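Local coordinates for protein beta-L-arabinobiosidase (Bacteroides thetaiotaomicron, PDB 5MQR) that probably hydrolyses glycosidic bonds in plant pectin, joining a sialidase-like beta-propeller region to a glycoside hydrolase domain of the MGH1-like family, at residues A[183-188]-A[213-218]; A[440-445]-A[449-454]; A[697-702]-A[706-711]. All blocks are in the same frame, centred on the assembly; numbering follows the deposited sequence.

Interaction 1: residues A[183-188]-A[213-218]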
loop_
_atom_site.group_PDB
_atom_site.type_symbol
_atom_site.label_atom_id
_atom_site.label_comp_id
_atom_site.label_asym_id
_atom_site.label_seq_id
_atom_site.Cartn_x
_atom_site.Cartn_y
_atom_site.Cartn_z
ATOM N N ASN A 183 -14.418 34.592 33.903
ATOM C CA ASN A 183 -14.129 35.541 34.980
ATOM C C ASN A 183 -12.672 35.380 35.425
ATOM O O ASN A 183 -12.327 35.786 36.539
ATOM C CB ASN A 183 -15.060 35.335 36.188
ATOM C CG ASN A 183 -16.534 35.250 35.805
ATOM O OD1 ASN A 183 -17.207 34.267 36.097
ATOM N ND2 ASN A 183 -17.033 36.269 35.161
ATOM N N GLY A 184 -11.824 34.807 34.551
ATOM C CA GLY A 184 -10.403 34.631 34.843
ATOM C C GLY A 184 -9.619 35.938 34.823
ATOM O O GLY A 184 -10.182 37.027 34.953
ATOM N N ILE A 185 -8.302 35.821 34.703
ATOM C CA ILE A 185 -7.415 36.973 34.801
ATOM C C ILE A 185 -7.044 37.436 33.405
ATOM O O ILE A 185 -7.306 38.576 33.035
ATOM C CB ILE A 185 -6.159 36.623 35.600
ATOM C CG1 ILE A 185 -6.544 36.317 37.043
ATOM C CG2 ILE A 185 -5.159 37.773 35.574
ATOM C CD1 ILE A 185 -5.489 35.550 37.800
ATOM N N GLY A 186 -6.423 36.552 32.638
ATOM C CA GLY A 186 -6.037 36.899 31.279
ATOM C C GLY A 186 -5.026 35.973 30.640
ATOM O O GLY A 186 -4.557 35.011 31.253
ATOM N N ARG A 187 -4.667 36.311 29.409
ATOM C CA ARG A 187 -3.788 35.500 28.626
ATOM C C ARG A 187 -2.434 36.170 28.468
ATOM O O ARG A 187 -2.351 37.370 28.249
ATOM C CB ARG A 187 -4.409 35.247 27.271
ATOM C CG ARG A 187 -3.846 33.992 26.631
ATOM C CD ARG A 187 -4.554 33.693 25.356
ATOM N NE ARG A 187 -5.954 33.370 25.603
ATOM C CZ ARG A 187 -6.457 32.145 25.770
ATOM N NH1 ARG A 187 -5.691 31.042 25.725
ATOM N NH2 ARG A 187 -7.772 32.023 25.968
ATOM N N VAL A 188 -1.382 35.365 28.587
ATOM C CA VAL A 188 -0.011 35.850 28.536
ATOM C C VAL A 188 0.718 35.206 27.375
ATOM O O VAL A 188 0.333 34.148 26.893
ATOM C CB VAL A 188 0.790 35.586 29.834
ATOM C CG1 VAL A 188 0.186 36.364 30.986
ATOM C CG2 VAL A 188 0.872 34.095 30.172
ATOM N N LYS A 213 -3.141 48.207 35.400
ATOM C CA LYS A 213 -2.951 48.696 36.765
ATOM C C LYS A 213 -3.125 47.670 37.882
ATOM O O LYS A 213 -2.687 47.946 38.989
ATOM C CB LYS A 213 -3.834 49.920 37.009
ATOM C CG LYS A 213 -3.441 51.077 36.094
ATOM C CD LYS A 213 -4.103 52.389 36.484
ATOM C CE LYS A 213 -3.278 53.600 36.052
ATOM N NZ LYS A 213 -3.638 54.780 36.894
ATOM N N ASN A 214 -3.734 46.507 37.599
ATOM C CA ASN A 214 -3.910 45.441 38.612
ATOM C C ASN A 214 -3.401 44.025 38.194
ATOM O O ASN A 214 -3.831 43.012 38.752
ATOM C CB ASN A 214 -5.384 45.381 39.061
ATOM C CG ASN A 214 -6.328 44.913 37.961
ATOM O OD1 ASN A 214 -5.921 44.437 36.903
ATOM N ND2 ASN A 214 -7.606 45.051 38.213
ATOM N N THR A 215 -2.509 43.972 37.214
ATOM C CA THR A 215 -1.863 42.736 36.797
ATOM C C THR A 215 -0.346 42.852 36.945
ATOM O O THR A 215 0.205 43.956 37.013
ATOM C CB THR A 215 -2.228 42.369 35.353
ATOM O OG1 THR A 215 -2.023 43.495 34.491
ATOM C CG2 THR A 215 -3.677 41.932 35.267
ATOM N N ASP A 216 0.315 41.695 36.990
ATOM C CA ASP A 216 1.716 41.587 37.412
ATOM C C ASP A 216 2.724 41.404 36.278
ATOM O O ASP A 216 3.891 41.160 36.537
ATOM C CB ASP A 216 1.846 40.433 38.412
ATOM C CG ASP A 216 1.020 40.652 39.668
ATOM O OD1 ASP A 216 0.890 41.812 40.100
ATOM O OD2 ASP A 216 0.507 39.668 40.236
ATOM N N TYR A 217 2.274 41.504 35.031
ATOM C CA TYR A 217 3.166 41.562 33.874
ATOM C C TYR A 217 2.657 42.678 32.971
ATOM O O TYR A 217 1.463 42.915 32.918
ATOM C CB TYR A 217 3.159 40.245 33.091
ATOM C CG TYR A 217 3.681 39.054 33.852
ATOM C CD1 TYR A 217 4.996 39.023 34.336
ATOM C CD2 TYR A 217 2.869 37.954 34.096
ATOM C CE1 TYR A 217 5.475 37.922 35.055
ATOM C CE2 TYR A 217 3.335 36.845 34.793
ATOM C CZ TYR A 217 4.634 36.823 35.279
ATOM O OH TYR A 217 5.081 35.704 35.973
ATOM N N PRO A 218 3.556 43.368 32.251
ATOM C CA PRO A 218 3.041 44.462 31.421
ATOM C C PRO A 218 2.267 43.999 30.192
ATOM O O PRO A 218 2.330 42.827 29.783
ATOM C CB PRO A 218 4.297 45.274 31.048
ATOM C CG PRO A 218 5.461 44.366 31.302
ATOM C CD PRO A 218 5.033 43.339 32.309
#
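Two light apolar touches join 183-188 to 213-218. Ile-185 meets Thr-215 methyl to methyl, CG2 of the isoleucine lying 4.4 Å from CG2 of the threonine. Further along, Val-188 brings CG1 to 4.4 Å from CD2 of Tyr-217, approaching that ring obliquely. The threonine and tyrosine both direct their CB toward 183-188, as the valine does in return toward 213-218. The area buried is small, 88 Å² over both sides, and no hydrogen bond crosses.

Residues 183-188 lead into strand 186-192, third in the four-stranded antiparallel sheet 148-157, 163-170, 186-192, 202-206, in a region assigned to the N-terminal beta propeller. The strand opens with a classic beta bulge: Ile-185 and Gly-186 together face Tyr-169 on the neighbouring strand. A side chain at the backbone angles of Gly-186 would collide with the carbonyl oxygen of Ile-185, so glycine suits the bulge.

The polar groups look elsewhere. OG1 of Thr-215 is hydrogen-bonded back to Asn-211 O, tying the loop to itself while the methyl faces Ile-185. On the strand, Arg-187 forms a salt bridge with Glu-248 and a cation-pi contact with Trp-245. Tyr-126 packs on both Ile-185 and Thr-215.

Interaction 2: residues A[440-445]-A[449-454]. With CA (calcium ion), chain J.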
loop_
_atom_site.group_PDB
_atom_site.type_symbol
_atom_site.label_atom_id
_atom_site.label_comp_id
_atom_site.label_asym_id
_atom_site.label_seq_id
_atom_site.Cartn_x
_atom_site.Cartn_y
_atom_site.Cartn_z
ATOM N N PRO A 440 12.829 1.775 28.686
ATOM C CA PRO A 440 13.112 2.299 27.353
ATOM C C PRO A 440 13.522 1.235 26.357
ATOM O O PRO A 440 14.064 0.189 26.738
ATOM C CB PRO A 440 14.285 3.255 27.602
ATOM C CG PRO A 440 15.013 2.634 28.734
ATOM C CD PRO A 440 13.958 2.013 29.607
ATOM N N VAL A 441 13.234 1.500 25.091
ATOM C CA VAL A 441 13.679 0.667 24.000
ATOM C C VAL A 441 14.832 1.379 23.292
ATOM O O VAL A 441 14.754 2.571 23.068
ATOM C CB VAL A 441 12.507 0.415 23.032
ATOM C CG1 VAL A 441 12.982 -0.298 21.771
ATOM C CG2 VAL A 441 11.419 -0.368 23.744
ATOM N N SER A 442 15.887 0.652 22.935
ATOM C CA SER A 442 17.054 1.264 22.324
ATOM C C SER A 442 17.785 0.264 21.458
ATOM O O SER A 442 17.493 -0.918 21.516
ATOM C CB SER A 442 18.025 1.787 23.414
ATOM O OG SER A 442 18.474 0.698 24.223
ATOM N N LEU A 443 18.759 0.750 20.690
ATOM C CA LEU A 443 19.650 -0.110 19.917
ATOM C C LEU A 443 21.010 -0.260 20.582
ATOM O O LEU A 443 21.504 0.652 21.241
ATOM C CB LEU A 443 19.839 0.450 18.515
ATOM C CG LEU A 443 18.586 0.387 17.637
ATOM C CD1 LEU A 443 18.771 1.202 16.363
ATOM C CD2 LEU A 443 18.239 -1.047 17.305
ATOM N N GLU A 444 21.598 -1.429 20.405
ATOM C CA GLU A 444 22.937 -1.712 20.869
ATOM C C GLU A 444 23.578 -2.618 19.825
ATOM O O GLU A 444 23.594 -3.845 19.950
ATOM C CB GLU A 444 22.887 -2.371 22.252
ATOM C CG GLU A 444 24.241 -2.706 22.876
ATOM C CD GLU A 444 24.090 -3.528 24.149
ATOM O OE1 GLU A 444 23.702 -2.960 25.185
ATOM O OE2 GLU A 444 24.341 -4.762 24.122
ATOM N N GLY A 445 24.099 -1.979 18.778
ATOM C CA GLY A 445 24.696 -2.688 17.650
ATOM C C GLY A 445 23.668 -3.558 16.946
ATOM O O GLY A 445 22.657 -3.049 16.450
ATOM N N LYS A 449 17.145 -3.589 22.045
ATOM C CA LYS A 449 17.181 -3.822 23.500
ATOM C C LYS A 449 15.931 -3.281 24.158
ATOM O O LYS A 449 15.501 -2.178 23.862
ATOM C CB LYS A 449 18.397 -3.158 24.140
ATOM C CG LYS A 449 18.766 -3.689 25.523
ATOM C CD LYS A 449 19.756 -2.841 26.331
ATOM C CE LYS A 449 20.658 -1.966 25.498
ATOM N NZ LYS A 449 21.847 -1.468 26.198
ATOM N N LEU A 450 15.374 -4.094 25.054
ATOM C CA LEU A 450 14.276 -3.729 25.897
ATOM C C LEU A 450 14.808 -3.699 27.327
ATOM O O LEU A 450 15.323 -4.706 27.804
ATOM C CB LEU A 450 13.184 -4.780 25.785
ATOM C CG LEU A 450 12.466 -4.817 24.432
ATOM C CD1 LEU A 450 13.342 -5.388 23.343
ATOM C CD2 LEU A 450 11.202 -5.658 24.540
ATOM N N GLN A 451 14.684 -2.553 27.996
ATOM C CA GLN A 451 15.021 -2.426 29.414
ATOM C C GLN A 451 13.753 -2.113 30.207
ATOM O O GLN A 451 12.816 -1.561 29.658
ATOM C CB GLN A 451 16.061 -1.343 29.623
ATOM C CG GLN A 451 17.424 -1.670 29.036
ATOM C CD GLN A 451 18.402 -0.503 29.117
ATOM O OE1 GLN A 451 18.118 0.600 28.641
ATOM N NE2 GLN A 451 19.563 -0.744 29.709
ATOM N N ASP A 452 13.726 -2.523 31.481
ATOM C CA ASP A 452 12.567 -2.372 32.350
ATOM C C ASP A 452 12.979 -2.289 33.848
ATOM O O ASP A 452 13.380 -3.301 34.460
ATOM C CB ASP A 452 11.613 -3.548 32.130
ATOM C CG ASP A 452 10.237 -3.357 32.787
ATOM O OD1 ASP A 452 10.054 -2.511 33.678
ATOM O OD2 ASP A 452 9.309 -4.106 32.439
ATOM N N LYS A 453 12.863 -1.088 34.414
ATOM C CA LYS A 453 12.982 -0.899 35.855
ATOM C C LYS A 453 11.732 -0.254 36.417
ATOM O O LYS A 453 11.766 0.282 37.515
ATOM C CB LYS A 453 14.221 -0.068 36.211
ATOM C CG LYS A 453 14.174 1.345 35.668
ATOM C CD LYS A 453 15.340 2.183 36.155
ATOM C CE LYS A 453 16.661 1.764 35.559
ATOM N NZ LYS A 453 17.589 2.935 35.585
ATOM N N ASP A 454 10.628 -0.352 35.687
ATOM C CA ASP A 454 9.412 0.345 36.039
ATOM C C ASP A 454 8.452 -0.663 36.623
ATOM O O ASP A 454 8.017 -1.549 35.909
ATOM C CB ASP A 454 8.786 0.998 34.793
ATOM C CG ASP A 454 7.682 2.013 35.147
ATOM O OD1 ASP A 454 7.025 1.850 36.211
ATOM O OD2 ASP A 454 7.508 3.001 34.372
HETATM CA CA CA J . 7.968 -3.460 34.530
HETATM O O HOH W 1 16.924 0.090 26.100
HETATM O O HOH W 2 5.818 -3.690 35.709
HETATM O O HOH W 3 6.926 -5.479 33.672
#
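Lys-449 reaches across to Glu-444, the two side chains crossing obliquely. Its NZ lies 2.6 Å from Glu-444 OE1, a salt bridge that meets the carboxylate on its anti side and 28° out of plane. The lysine gets there with CG anti to the backbone N, then a bend at chi3 (-25°), close to eclipsed, that carries CE past the hydroxyl of Ser-442. The other carboxylate oxygen, OE2, pairs with Arg-603 on strand 600-610, so Glu-444 lies between two cations.

Beneath these side chains runs an antiparallel hairpin. Ser-442 and Lys-449 are its hydrogen-bonded pair: Ser-442 N gives to Lys-449 O at 3.0 Å, and Lys-449 N to Ser-442 O at 2.7 Å. Val-441 and Leu-450, the adjoining non-hydrogen-bonded pair, turn to the other face, where Val-441 packs on Ile-433. Gln-451 N closes on Pro-440 O at 3.1 Å, while Gln-451 OE1 passes 3.7 Å from Pro-440 CG. A water in this corner can donate to Pro-440 O and Gln-451 OE1, though it has too few protons for all the acceptors around it; the amide NE2 gives to Glu-601.

Beyond the pairing, Asp-452 holds calcium with both carboxylate oxygens, OD1 at 2.4 Å, and Asp-454 adds its backbone O. Asp-457, Glu-597 and two waters complete the site. OD1 also accepts from Asp-454 N at 3.0 Å, an Asx turn. The chemistry implies that calcium and turn together probably fix how the chain leaves the strand, the ion probably offsetting the carboxylates of Asp-452 and Glu-597.

Interaction 3: residues A[697-702]-A[706-711]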
loop_
_atom_site.group_PDB
_atom_site.type_symbol
_atom_site.label_atom_id
_atom_site.label_comp_id
_atom_site.label_asym_id
_atom_site.label_seq_id
_atom_site.Cartn_x
_atom_site.Cartn_y
_atom_site.Cartn_z
ATOM N N VAL A 697 -12.654 -29.914 -27.865
ATOM C CA VAL A 697 -13.211 -30.999 -28.662
ATOM C C VAL A 697 -12.156 -31.645 -29.578
ATOM O O VAL A 697 -11.170 -31.005 -29.969
ATOM C CB VAL A 697 -14.432 -30.557 -29.515
ATOM C CG1 VAL A 697 -15.558 -30.005 -28.634
ATOM C CG2 VAL A 697 -14.012 -29.587 -30.620
ATOM N N GLN A 698 -12.374 -32.925 -29.883
ATOM C CA GLN A 698 -11.422 -33.737 -30.637
ATOM C C GLN A 698 -11.436 -33.318 -32.099
ATOM O O GLN A 698 -12.427 -33.539 -32.777
ATOM C CB GLN A 698 -11.797 -35.225 -30.547
ATOM C CG GLN A 698 -10.943 -36.173 -31.387
ATOM C CD GLN A 698 -9.577 -36.368 -30.786
ATOM O OE1 GLN A 698 -8.545 -35.928 -31.346
ATOM N NE2 GLN A 698 -9.552 -37.011 -29.614
ATOM N N ARG A 699 -10.339 -32.762 -32.601
ATOM C CA ARG A 699 -10.272 -32.366 -34.022
ATOM C C ARG A 699 -9.626 -33.459 -34.893
ATOM O O ARG A 699 -8.683 -34.111 -34.476
ATOM C CB ARG A 699 -9.552 -31.025 -34.169
ATOM C CG ARG A 699 -10.139 -29.943 -33.263
ATOM C CD ARG A 699 -11.515 -29.495 -33.714
ATOM N NE ARG A 699 -11.431 -28.629 -34.881
ATOM C CZ ARG A 699 -12.437 -28.352 -35.713
ATOM N NH1 ARG A 699 -13.645 -28.887 -35.556
ATOM N NH2 ARG A 699 -12.230 -27.535 -36.730
ATOM N N SER A 700 -10.138 -33.625 -36.103
ATOM C CA SER A 700 -9.679 -34.699 -37.010
ATOM C C SER A 700 -8.299 -34.444 -37.646
ATOM O O SER A 700 -7.704 -35.370 -38.204
ATOM C CB SER A 700 -10.694 -34.909 -38.134
ATOM O OG SER A 700 -10.715 -33.770 -38.971
ATOM N N TYR A 701 -7.811 -33.200 -37.584
ATOM C CA TYR A 701 -6.532 -32.811 -38.214
ATOM C C TYR A 701 -5.447 -32.555 -37.168
ATOM O O TYR A 701 -4.336 -32.150 -37.489
ATOM C CB TYR A 701 -6.737 -31.584 -39.112
ATOM C CG TYR A 701 -7.381 -30.424 -38.379
ATOM C CD1 TYR A 701 -6.609 -29.546 -37.621
ATOM C CD2 TYR A 701 -8.766 -30.231 -38.414
ATOM C CE1 TYR A 701 -7.191 -28.496 -36.941
ATOM C CE2 TYR A 701 -9.359 -29.178 -37.735
ATOM C CZ TYR A 701 -8.567 -28.312 -36.997
ATOM O OH TYR A 701 -9.132 -27.259 -36.309
ATOM N N SER A 702 -5.763 -32.812 -35.906
ATOM C CA SER A 702 -4.822 -32.525 -34.840
ATOM C C SER A 702 -3.715 -33.575 -34.844
ATOM O O SER A 702 -3.844 -34.614 -35.464
ATOM C CB SER A 702 -5.545 -32.474 -33.507
ATOM O OG SER A 702 -6.133 -33.729 -33.255
ATOM N N ASN A 706 -4.590 -34.465 -29.417
ATOM C CA ASN A 706 -5.388 -33.344 -29.911
ATOM C C ASN A 706 -4.615 -31.994 -30.074
ATOM O O ASN A 706 -5.203 -30.910 -30.062
ATOM C CB ASN A 706 -6.652 -33.186 -29.040
ATOM C CG ASN A 706 -7.762 -32.467 -29.748
ATOM O OD1 ASN A 706 -7.992 -32.672 -30.947
ATOM N ND2 ASN A 706 -8.465 -31.600 -29.015
ATOM N N LEU A 707 -3.306 -32.078 -30.278
ATOM C CA LEU A 707 -2.481 -30.881 -30.382
ATOM C C LEU A 707 -2.564 -30.253 -31.768
ATOM O O LEU A 707 -2.464 -30.941 -32.778
ATOM C CB LEU A 707 -1.037 -31.207 -30.030
ATOM C CG LEU A 707 -0.800 -31.663 -28.588
ATOM C CD1 LEU A 707 0.639 -32.142 -28.418
ATOM C CD2 LEU A 707 -1.118 -30.547 -27.603
ATOM N N ILE A 708 -2.769 -28.944 -31.789
ATOM C CA ILE A 708 -2.793 -28.151 -33.000
ATOM C C ILE A 708 -1.759 -27.010 -32.855
ATOM O O ILE A 708 -1.769 -26.275 -31.870
ATOM C CB ILE A 708 -4.201 -27.589 -33.214
ATOM C CG1 ILE A 708 -5.191 -28.728 -33.460
ATOM C CG2 ILE A 708 -4.222 -26.587 -34.361
ATOM C CD1 ILE A 708 -6.645 -28.336 -33.339
ATOM N N ALA A 709 -0.896 -26.851 -33.858
ATOM C CA ALA A 709 0.268 -25.956 -33.762
ATOM C C ALA A 709 0.024 -24.484 -34.049
ATOM O O ALA A 709 0.901 -23.654 -33.828
ATOM C CB ALA A 709 1.358 -26.438 -34.692
ATOM N N CYS A 710 -1.133 -24.184 -34.601
ATOM C CA CYS A 710 -1.438 -22.857 -35.133
ATOM C C CYS A 710 -1.117 -21.711 -34.178
ATOM O O CYS A 710 -0.442 -20.755 -34.575
ATOM C CB CYS A 710 -2.922 -22.804 -35.533
ATOM S SG CYS A 710 -3.416 -21.182 -36.111
ATOM N N ALA A 711 -1.578 -21.838 -32.928
ATOM C CA ALA A 711 -1.479 -20.767 -31.914
ATOM C C ALA A 711 -0.422 -20.980 -30.802
ATOM O O ALA A 711 -0.502 -20.352 -29.736
ATOM C CB ALA A 711 -2.855 -20.538 -31.284
HETATM O O HOH W 4 -5.355 -36.491 -31.741
#
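Ser-702 and Asn-706 bring the two segments together, their CA atoms 5.0 Å apart where the chain doubles back. Residues 697-702 fold into a type I beta turn from Arg-699 to Ser-702; 706-711 starts at Asn-706 with a left-handed backbone (phi 60°) and then runs extended through Leu-707 and Ile-708.

The asparagine amide docks on the backbone to either side of Gln-698. Its OD1 accepts from Arg-699 N at 2.9 Å, a nearly straight bond (169° at the hydrogen), while ND2 gives to Val-697 O, also at 2.9 Å, reaching that carbonyl from above its plane. CG stands anti to the backbone N (chi1 -157°), which extends the amide toward this edge. Ser-702 OG lies within bonding distance of both Asn-706 OD1 and Arg-699 O, with one proton between them, and a water links that hydroxyl to Asn-706 N. A leucine in place of Asn-706 would probably leave Arg-699 N and Val-697 O without their mates and let the turn drift from 706-711.

Ile-708 slants across the tyrosine side chain, its CD1 methyl 3.6 Å from Tyr-701 CE1 and 3.8 Å from Arg-699 CG. Arg-699 bends back so that NE and NH2 both grip Tyr-701 OH, side-on, at 3.0 and 3.1 Å.

Such an asparagine, pairing through its amide with the N-H and C=O flanking one residue, mimics a backbone partner. Here it fastens an irregular loop ahead of helix 712-719, whose N-cap is Ala-711; 706-711 lies in the region assigned to the MGH1-like glycoside hydrolase family.

The three contacts follow one another along the chain without interleaving, and none touches another. Interactions 1 and 2 are nearer neighbours, their centres 46 Å apart, yet they belong to different sheets: the four-stranded propeller sheet holding 186-192, and the curled sheet pairing 441-444 with 447-452 and 600-610 in the sialidase-like CBM region. Interaction 3 lies across the chain's centre from both, with centres 97 Å from interaction 1 and 70 Å from interaction 2; its 706-711 half falls in the MGH1-like assignment. Each is local to its own part of the chain: the start of an inner propeller strand against the loop after 202-206, a calcium-bound hairpin, and a loop ahead of helix 712-719.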